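PDB 4Y4Q: sortase, SrtB family from Streptococcus pneumoniae PCS8235, which probably acts as a cysteine transpeptidase, cleaving sorting signals and joining proteins during assembly of the Type II pilus. Local coordinates for residues L167-V175 / L200-I210; S211-S222 / R232-T240. One frame throughout, in Å; residues are numbered along the deposited sequence.

From the N-terminal side, strand 163-176 comes first; the chain then forms helix 190-202 and returns along the same strand through the short strand 206-207. Contact 1 closes this loop of 24 intervening residues. The chain leaves by a connection that runs into strand 218-225, turns, and comes back as strand 231-240, and contact 2 closes that hairpin. The two closures follow in series, neither nesting nor crossing. They adjoin within the sheet, where strand 231-240 lies between strands 163-176 and 218-225 and F170 and E171 pair with V236. Together they tie the helix and its edge strand to the sortase sheet.

Contact 1 of 2, residues L167-V175 / L200-I210; sequences LEIFEMLEV and LLSVAMHKRDI
E171 stretches its carboxylate from strand 163-176 to the last turn of helix 190-202. With CG anti to the backbone N (chi1 172°) and the rest extended, OE2 comes 2.7 Å from L200 O, a separation consistent with a protonated acid. OE2 also rests against A204 CB, while OE1 touches L201 CD2. That same methyl lies at the edge of the F170 ring, 4.0 Å from CE1, with the two side chains crossing at about a right angle. I210 meets F170 further back, CD1 packing on F170 CB at 3.8 Å. Here the backbones pair as antiparallel strands, E171 opposite K207 and M172 opposite H206, making 206-207 an edge strand of the sortase sheet. M205 and H206 both face M172 in a classic beta bulge, so M172 O accepts two bonds, from M205 N at 2.8 Å and from H206 N at 3.1 Å. M172 and M205 run side by side, and the bent M172 chain brings CE tightly against M205 CB, 3.5 Å away. R208 folds back at chi3 (57°) to place NH1 2.7 Å from I169 O; the oxygen lies near the guanidinium plane, whereas the nitrogen stands above the plane of the carbonyl. R208 NH2 bonds to F150 O. Nearer the helix, L173 CD2 touches both L200 CD1 and V203 CG2, 3.6 Å from each.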
loop_
_atom_site.group_PDB
_atom_site.type_symbol
_atom_site.label_atom_id
_atom_site.label_comp_id
_atom_site.label_asym_id
_atom_site.label_seq_id
_atom_site.Cartn_x
_atom_site.Cartn_y
_atom_site.Cartn_z
ATOM N N LEU A 167 5.009 4.874 8.624
ATOM C CA LEU A 167 5.291 4.106 7.416
ATOM C C LEU A 167 6.632 4.551 6.884
ATOM O O LEU A 167 6.911 5.751 6.839
ATOM C CB LEU A 167 4.248 4.394 6.341
ATOM C CG LEU A 167 2.831 3.831 6.456
ATOM C CD1 LEU A 167 2.017 4.335 5.275
ATOM C CD2 LEU A 167 2.854 2.295 6.482
ATOM N N GLU A 168 7.471 3.603 6.476
ATOM C CA GLU A 168 8.708 3.967 5.803
ATOM C C GLU A 168 8.754 3.281 4.451
ATOM O O GLU A 168 8.840 2.062 4.383
ATOM C CB GLU A 168 9.913 3.572 6.649
ATOM C CG GLU A 168 11.248 3.959 6.024
ATOM C CD GLU A 168 12.399 3.929 7.021
ATOM O OE1 GLU A 168 12.193 3.495 8.180
ATOM O OE2 GLU A 168 13.511 4.354 6.645
ATOM N N ILE A 169 8.670 4.048 3.370
ATOM C CA ILE A 169 8.727 3.452 2.038
ATOM C C ILE A 169 10.135 2.906 1.745
ATOM O O ILE A 169 11.134 3.592 1.996
ATOM C CB ILE A 169 8.300 4.472 0.962
ATOM C CG1 ILE A 169 6.813 4.788 1.105
ATOM C CG2 ILE A 169 8.556 3.938 -0.434
ATOM C CD1 ILE A 169 6.362 5.905 0.209
ATOM N N PHE A 170 10.232 1.681 1.220
ATOM C CA PHE A 170 11.548 1.172 0.812
ATOM C C PHE A 170 11.655 0.720 -0.641
ATOM O O PHE A 170 12.742 0.374 -1.102
ATOM C CB PHE A 170 12.035 0.046 1.732
ATOM C CG PHE A 170 11.161 -1.168 1.714
ATOM C CD1 PHE A 170 11.366 -2.184 0.786
ATOM C CD2 PHE A 170 10.127 -1.297 2.624
ATOM C CE1 PHE A 170 10.549 -3.316 0.776
ATOM C CE2 PHE A 170 9.309 -2.418 2.613
ATOM C CZ PHE A 170 9.525 -3.423 1.687
ATOM N N GLU A 171 10.551 0.708 -1.371
ATOM C CA GLU A 171 10.619 0.212 -2.744
ATOM C C GLU A 171 9.517 0.746 -3.653
ATOM O O GLU A 171 8.372 0.935 -3.216
ATOM C CB GLU A 171 10.613 -1.336 -2.768
ATOM C CG GLU A 171 10.479 -1.906 -4.171
ATOM C CD GLU A 171 10.663 -3.422 -4.264
ATOM O OE1 GLU A 171 11.030 -4.069 -3.255
ATOM O OE2 GLU A 171 10.436 -3.964 -5.369
ATOM N N MET A 172 9.865 0.997 -4.916
ATOM C CA MET A 172 8.846 1.167 -5.956
ATOM C C MET A 172 9.114 0.161 -7.069
ATOM O O MET A 172 10.273 -0.083 -7.451
ATOM C CB MET A 172 8.874 2.585 -6.538
ATOM C CG MET A 172 7.567 3.025 -7.211
ATOM S SD MET A 172 7.422 2.645 -8.976
ATOM C CE MET A 172 9.108 2.707 -9.410
ATOM N N LEU A 173 8.056 -0.423 -7.612
ATOM C CA LEU A 173 8.274 -1.310 -8.737
ATOM C C LEU A 173 7.124 -1.199 -9.694
ATOM O O LEU A 173 6.052 -0.720 -9.311
ATOM C CB LEU A 173 8.492 -2.759 -8.275
ATOM C CG LEU A 173 7.545 -3.505 -7.329
ATOM C CD1 LEU A 173 6.191 -3.608 -7.914
ATOM C CD2 LEU A 173 8.039 -4.926 -7.145
ATOM N N GLU A 174 7.349 -1.641 -10.927
ATOM C CA GLU A 174 6.288 -1.736 -11.924
ATOM C C GLU A 174 6.180 -3.190 -12.342
ATOM O O GLU A 174 7.197 -3.852 -12.566
ATOM C CB GLU A 174 6.591 -0.835 -13.137
ATOM C CG GLU A 174 6.594 0.669 -12.796
ATOM C CD GLU A 174 7.010 1.569 -13.964
ATOM O OE1 GLU A 174 7.435 1.045 -15.021
ATOM O OE2 GLU A 174 6.916 2.809 -13.819
ATOM N N VAL A 175 4.954 -3.694 -12.433
ATOM C CA VAL A 175 4.725 -5.107 -12.729
ATOM C C VAL A 175 3.472 -5.246 -13.556
ATOM O O VAL A 175 2.701 -4.292 -13.695
ATOM C CB VAL A 175 4.477 -5.922 -11.439
ATOM C CG1 VAL A 175 5.728 -6.002 -10.588
ATOM C CG2 VAL A 175 3.331 -5.301 -10.643
ATOM N N LEU A 200 10.722 -9.745 -4.382
ATOM C CA LEU A 200 10.173 -8.390 -4.414
ATOM C C LEU A 200 11.286 -7.351 -4.593
ATOM O O LEU A 200 11.230 -6.517 -5.489
ATOM C CB LEU A 200 9.381 -8.120 -3.135
ATOM C CG LEU A 200 8.502 -6.867 -3.073
ATOM C CD1 LEU A 200 7.465 -6.860 -4.196
ATOM C CD2 LEU A 200 7.816 -6.790 -1.724
ATOM N N LEU A 201 12.324 -7.440 -3.774
ATOM C CA LEU A 201 13.444 -6.520 -3.882
ATOM C C LEU A 201 14.190 -6.648 -5.215
ATOM O O LEU A 201 14.639 -5.651 -5.776
ATOM C CB LEU A 201 14.399 -6.713 -2.696
ATOM C CG LEU A 201 13.795 -6.272 -1.355
ATOM C CD1 LEU A 201 14.601 -6.780 -0.157
ATOM C CD2 LEU A 201 13.656 -4.741 -1.307
ATOM N N SER A 202 14.314 -7.868 -5.732
ATOM C CA SER A 202 15.128 -8.087 -6.928
ATOM C C SER A 202 14.537 -7.443 -8.180
ATOM O O SER A 202 15.259 -7.183 -9.136
ATOM C CB SER A 202 15.378 -9.588 -7.172
ATOM O OG SER A 202 14.168 -10.282 -7.414
ATOM N N VAL A 203 13.230 -7.191 -8.180
ATOM C CA VAL A 203 12.578 -6.594 -9.348
ATOM C C VAL A 203 12.247 -5.107 -9.132
ATOM O O VAL A 203 11.465 -4.510 -9.885
ATOM C CB VAL A 203 11.305 -7.378 -9.743
ATOM C CG1 VAL A 203 11.665 -8.816 -10.130
ATOM C CG2 VAL A 203 10.304 -7.378 -8.601
ATOM N N ALA A 204 12.858 -4.512 -8.109
ATOM C CA ALA A 204 12.588 -3.122 -7.755
ATOM C C ALA A 204 13.035 -2.172 -8.863
ATOM O O ALA A 204 14.078 -2.392 -9.475
ATOM C CB ALA A 204 13.298 -2.771 -6.466
ATOM N N MET A 205 12.259 -1.120 -9.123
ATOM C CA MET A 205 12.719 -0.061 -10.022
ATOM C C MET A 205 13.523 0.962 -9.214
ATOM O O MET A 205 14.537 1.484 -9.682
ATOM C CB MET A 205 11.545 0.596 -10.749
ATOM C CG MET A 205 11.937 1.872 -11.512
ATOM S SD MET A 205 10.665 2.468 -12.643
ATOM C CE MET A 205 11.570 3.740 -13.538
ATOM N N HIS A 206 13.059 1.250 -7.998
ATOM C CA HIS A 206 13.875 1.962 -7.012
ATOM C C HIS A 206 13.726 1.238 -5.673
ATOM O O HIS A 206 12.689 0.624 -5.400
ATOM C CB HIS A 206 13.424 3.427 -6.859
ATOM C CG HIS A 206 13.475 4.219 -8.131
ATOM N ND1 HIS A 206 14.658 4.591 -8.732
ATOM C CD2 HIS A 206 12.484 4.709 -8.916
ATOM C CE1 HIS A 206 14.396 5.273 -9.835
ATOM N NE2 HIS A 206 13.084 5.362 -9.966
ATOM N N LYS A 207 14.749 1.311 -4.831
ATOM C CA LYS A 207 14.641 0.761 -3.486
ATOM C C LYS A 207 15.657 1.434 -2.603
ATOM O O LYS A 207 16.629 1.990 -3.104
ATOM C CB LYS A 207 14.884 -0.754 -3.487
ATOM C CG LYS A 207 16.288 -1.143 -3.937
ATOM C CD LYS A 207 16.446 -2.658 -3.950
ATOM C CE LYS A 207 17.719 -3.060 -4.676
ATOM N NZ LYS A 207 17.956 -4.516 -4.549
ATOM N N ARG A 208 15.422 1.413 -1.293
ATOM C CA ARG A 208 16.436 1.866 -0.338
ATOM C C ARG A 208 16.716 0.726 0.620
ATOM O O ARG A 208 15.829 -0.065 0.917
ATOM C CB ARG A 208 15.988 3.119 0.436
ATOM C CG ARG A 208 14.586 3.040 1.038
ATOM C CD ARG A 208 14.284 4.259 1.934
ATOM N NE ARG A 208 14.424 5.519 1.204
ATOM C CZ ARG A 208 13.442 6.104 0.527
ATOM N NH1 ARG A 208 12.239 5.548 0.505
ATOM N NH2 ARG A 208 13.664 7.250 -0.122
ATOM N N ASP A 209 17.946 0.638 1.099
ATOM C CA ASP A 209 18.305 -0.411 2.038
ATOM C C ASP A 209 17.785 -0.071 3.437
ATOM O O ASP A 209 18.256 0.879 4.055
ATOM C CB ASP A 209 19.826 -0.579 2.065
ATOM C CG ASP A 209 20.253 -1.927 2.607
ATOM O OD1 ASP A 209 19.672 -2.374 3.623
ATOM O OD2 ASP A 209 21.161 -2.548 2.012
ATOM N N ILE A 210 16.795 -0.818 3.927
ATOM C CA ILE A 210 16.409 -0.725 5.343
ATOM C C ILE A 210 16.306 -2.098 6.012
ATOM O O ILE A 210 16.393 -3.137 5.344
ATOM C CB ILE A 210 15.101 0.077 5.581
ATOM C CG1 ILE A 210 13.867 -0.702 5.123
ATOM C CG2 ILE A 210 15.163 1.453 4.911
ATOM C CD1 ILE A 210 12.561 0.037 5.451
HETATM O O HOH W 1 10.332 -2.531 -11.448
#

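Contact 2 of 2, residues S211-S222 / R232-T240; sequences SLSPSDRIILLS and RHIVVAKIT
I219 and I239 meet through their CD1 methyls, 3.7 Å apart, the two side chains crossing at about a right angle. I239 also extends CD1 over one face of the R217 guanidinium, toward its rim, and sets CG2 3.6 Å from R217 NH2. L220 and V236, and, on the opposite face, L221 and V235, lie alongside one another in pairs that point the same way. K238 is fully extended, CG anti to its own N (chi1 173°), and so reaches past strand 218-225 to the loop that precedes it, where NZ donates to S211 O at 2.9 Å. Its CE presses on the carboxylate of D216, and NZ forms a long salt bridge of 3.7 Å with D216 OD2. Backbone bonds hold this shell in register: I219 pairs with A237 and L221 with V235, and I239 N gives a nearly straight bond to R217 O (178°). This is the hairpin that in sortases carries the catalytic cysteine and arginine. Further out, a type I turn from S213 to D216 positions the acid, with S213 N bonding to D216 OD2 at 2.9 Å. R217 NH1 is held by Y160 OH and F120 O. I127 lies against I219 and L221, and Y196 of helix 190-202 against L220. The strands thus join by backbone bonds and hydrocarbon, while the K238 charge is probably balanced in part by D216, where both residues are partly exposed.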
loop_
_atom_site.group_PDB
_atom_site.type_symbol
_atom_site.label_atom_id
_atom_site.label_comp_id
_atom_site.label_asym_id
_atom_site.label_seq_id
_atom_site.Cartn_x
_atom_site.Cartn_y
_atom_site.Cartn_z
ATOM N N SER A 211 16.124 -2.095 7.329
ATOM C CA SER A 211 16.123 -3.336 8.107
ATOM C C SER A 211 14.831 -4.117 7.888
ATOM O O SER A 211 13.763 -3.698 8.346
ATOM C CB SER A 211 16.315 -3.033 9.594
ATOM O OG SER A 211 16.403 -4.227 10.351
ATOM N N LEU A 212 14.934 -5.248 7.195
ATOM C CA LEU A 212 13.751 -6.001 6.783
ATOM C C LEU A 212 13.834 -7.488 7.090
ATOM O O LEU A 212 14.768 -8.183 6.670
ATOM C CB LEU A 212 13.483 -5.811 5.293
ATOM C CG LEU A 212 12.440 -4.747 4.983
ATOM C CD1 LEU A 212 12.110 -4.753 3.499
ATOM C CD2 LEU A 212 11.205 -5.004 5.830
ATOM N N SER A 213 12.827 -7.974 7.806
ATOM C CA SER A 213 12.759 -9.382 8.174
ATOM C C SER A 213 11.307 -9.876 8.151
ATOM O O SER A 213 10.371 -9.069 8.176
ATOM C CB SER A 213 13.391 -9.598 9.555
ATOM O OG SER A 213 12.728 -8.836 10.547
ATOM N N PRO A 214 11.123 -11.182 8.219
ATOM C CA PRO A 214 9.769 -11.723 8.198
ATOM C C PRO A 214 9.045 -11.106 9.379
ATOM O O PRO A 214 7.846 -10.836 9.300
ATOM C CB PRO A 214 9.989 -13.216 8.431
ATOM C CG PRO A 214 11.343 -13.481 7.870
ATOM C CD PRO A 214 12.147 -12.240 8.137
ATOM N N SER A 215 9.771 -10.898 10.472
ATOM C CA SER A 215 9.143 -10.453 11.716
ATOM C C SER A 215 8.430 -9.089 11.577
ATOM O O SER A 215 7.495 -8.787 12.325
ATOM C CB SER A 215 10.167 -10.426 12.853
ATOM O OG SER A 215 11.390 -9.847 12.429
ATOM N N ASP A 216 8.860 -8.272 10.618
ATOM C CA ASP A 216 8.198 -6.990 10.358
ATOM C C ASP A 216 6.891 -7.186 9.581
ATOM O O ASP A 216 6.507 -8.310 9.248
ATOM C CB ASP A 216 9.105 -6.049 9.556
ATOM C CG ASP A 216 10.479 -5.884 10.169
ATOM O OD1 ASP A 216 10.573 -5.676 11.397
ATOM O OD2 ASP A 216 11.469 -5.967 9.410
ATOM N N ARG A 217 6.214 -6.079 9.291
ATOM C CA ARG A 217 5.003 -6.117 8.488
ATOM C C ARG A 217 5.146 -5.086 7.389
ATOM O O ARG A 217 5.644 -3.981 7.629
ATOM C CB ARG A 217 3.779 -5.806 9.344
ATOM C CG ARG A 217 3.391 -6.939 10.312
ATOM C CD ARG A 217 2.296 -6.457 11.232
ATOM N NE ARG A 217 2.727 -5.283 11.985
ATOM C CZ ARG A 217 1.947 -4.246 12.288
ATOM N NH1 ARG A 217 0.672 -4.223 11.899
ATOM N NH2 ARG A 217 2.448 -3.230 12.986
ATOM N N ILE A 218 4.726 -5.444 6.181
ATOM C CA ILE A 218 4.813 -4.513 5.066
ATOM C C ILE A 218 3.482 -4.317 4.350
ATOM O O ILE A 218 2.526 -5.096 4.519
ATOM C CB ILE A 218 5.873 -4.945 4.065
ATOM C CG1 ILE A 218 5.429 -6.204 3.327
ATOM C CG2 ILE A 218 7.223 -5.194 4.771
ATOM C CD1 ILE A 218 6.500 -6.659 2.380
ATOM N N ILE A 219 3.428 -3.262 3.552
ATOM C CA ILE A 219 2.232 -2.923 2.801
ATOM C C ILE A 219 2.611 -2.673 1.338
ATOM O O ILE A 219 3.598 -1.981 1.055
ATOM C CB ILE A 219 1.610 -1.654 3.354
ATOM C CG1 ILE A 219 1.069 -1.899 4.760
ATOM C CG2 ILE A 219 0.506 -1.166 2.455
ATOM C CD1 ILE A 219 0.564 -0.629 5.415
ATOM N N LEU A 220 1.839 -3.242 0.414
ATOM C CA LEU A 220 2.017 -2.957 -1.004
ATOM C C LEU A 220 0.858 -2.099 -1.463
ATOM O O LEU A 220 -0.308 -2.519 -1.414
ATOM C CB LEU A 220 2.070 -4.231 -1.852
ATOM C CG LEU A 220 3.332 -5.102 -1.808
ATOM C CD1 LEU A 220 3.425 -5.851 -0.491
ATOM C CD2 LEU A 220 3.337 -6.089 -2.951
ATOM N N LEU A 221 1.165 -0.888 -1.901
ATOM C CA LEU A 221 0.110 -0.015 -2.400
ATOM C C LEU A 221 0.192 -0.024 -3.917
ATOM O O LEU A 221 1.204 0.381 -4.499
ATOM C CB LEU A 221 0.267 1.405 -1.845
ATOM C CG LEU A 221 -0.566 2.513 -2.507
ATOM C CD1 LEU A 221 -2.046 2.217 -2.441
ATOM C CD2 LEU A 221 -0.265 3.865 -1.856
ATOM N N SER A 222 -0.885 -0.465 -4.555
ATOM C CA SER A 222 -0.857 -0.765 -5.982
ATOM C C SER A 222 -1.903 0.037 -6.743
ATOM O O SER A 222 -3.055 0.129 -6.310
ATOM C CB SER A 222 -1.126 -2.272 -6.169
ATOM O OG SER A 222 -1.395 -2.610 -7.526
ATOM N N ARG A 232 0.758 -2.125 -13.710
ATOM C CA ARG A 232 0.475 -1.539 -12.412
ATOM C C ARG A 232 1.703 -0.882 -11.763
ATOM O O ARG A 232 2.812 -1.276 -12.004
ATOM C CB ARG A 232 -0.068 -2.594 -11.455
ATOM C CG ARG A 232 -1.345 -3.271 -11.865
ATOM C CD ARG A 232 -2.545 -2.370 -11.834
ATOM N NE ARG A 232 -3.786 -3.076 -12.108
ATOM C CZ ARG A 232 -4.321 -3.255 -13.307
ATOM N NH1 ARG A 232 -3.729 -2.805 -14.386
ATOM N NH2 ARG A 232 -5.458 -3.893 -13.420
ATOM N N HIS A 233 1.459 0.096 -10.902
ATOM C CA HIS A 233 2.524 0.748 -10.138
ATOM C C HIS A 233 2.386 0.340 -8.679
ATOM O O HIS A 233 1.267 0.326 -8.156
ATOM C CB HIS A 233 2.350 2.267 -10.182
ATOM C CG HIS A 233 2.751 2.902 -11.473
ATOM N ND1 HIS A 233 4.015 2.769 -12.011
ATOM C CD2 HIS A 233 2.070 3.719 -12.308
ATOM C CE1 HIS A 233 4.088 3.467 -13.130
ATOM N NE2 HIS A 233 2.923 4.052 -13.332
ATOM N N ILE A 234 3.499 0.031 -8.008
ATOM C CA ILE A 234 3.450 -0.316 -6.592
ATOM C C ILE A 234 4.512 0.422 -5.780
ATOM O O ILE A 234 5.675 0.494 -6.203
ATOM C CB ILE A 234 3.639 -1.837 -6.392
ATOM C CG1 ILE A 234 2.523 -2.631 -7.086
ATOM C CG2 ILE A 234 3.713 -2.200 -4.901
ATOM C CD1 ILE A 234 2.783 -4.123 -7.115
ATOM N N VAL A 235 4.126 0.999 -4.637
ATOM C CA VAL A 235 5.125 1.395 -3.640
ATOM C C VAL A 235 5.000 0.470 -2.447
ATOM O O VAL A 235 3.896 0.067 -2.083
ATOM C CB VAL A 235 5.067 2.897 -3.180
ATOM C CG1 VAL A 235 5.393 3.817 -4.317
ATOM C CG2 VAL A 235 3.736 3.250 -2.576
ATOM N N VAL A 236 6.130 0.099 -1.857
ATOM C CA VAL A 236 6.103 -0.811 -0.714
ATOM C C VAL A 236 6.677 -0.131 0.522
ATOM O O VAL A 236 7.731 0.510 0.465
ATOM C CB VAL A 236 6.890 -2.101 -0.988
ATOM C CG1 VAL A 236 6.484 -3.173 0.010
ATOM C CG2 VAL A 236 6.618 -2.597 -2.399
ATOM N N ALA A 237 5.987 -0.286 1.640
ATOM C CA ALA A 237 6.379 0.377 2.876
ATOM C C ALA A 237 6.431 -0.609 4.033
ATOM O O ALA A 237 5.611 -1.548 4.103
ATOM C CB ALA A 237 5.402 1.470 3.193
ATOM N N LYS A 238 7.376 -0.381 4.945
ATOM C CA LYS A 238 7.416 -1.109 6.210
ATOM C C LYS A 238 6.563 -0.379 7.233
ATOM O O LYS A 238 6.591 0.857 7.309
ATOM C CB LYS A 238 8.842 -1.168 6.729
ATOM C CG LYS A 238 8.975 -1.751 8.134
ATOM C CD LYS A 238 10.446 -1.799 8.545
ATOM C CE LYS A 238 10.624 -2.356 9.960
ATOM N NZ LYS A 238 12.071 -2.464 10.342
ATOM N N ILE A 239 5.817 -1.127 8.039
ATOM C CA ILE A 239 5.108 -0.505 9.152
ATOM C C ILE A 239 6.053 -0.389 10.353
ATOM O O ILE A 239 6.717 -1.360 10.730
ATOM C CB ILE A 239 3.849 -1.288 9.517
ATOM C CG1 ILE A 239 2.989 -1.487 8.265
ATOM C CG2 ILE A 239 3.064 -0.563 10.605
ATOM C CD1 ILE A 239 1.687 -2.241 8.522
ATOM N N THR A 240 6.124 0.807 10.937
ATOM C CA THR A 240 7.083 1.096 11.997
ATOM C C THR A 240 6.396 1.677 13.224
ATOM O O THR A 240 5.238 2.091 13.160
ATOM C CB THR A 240 8.142 2.131 11.528
ATOM O OG1 THR A 240 7.519 3.406 11.329
ATOM C CG2 THR A 240 8.804 1.702 10.232
HETATM O O HOH W 2 6.871 -3.881 10.923
#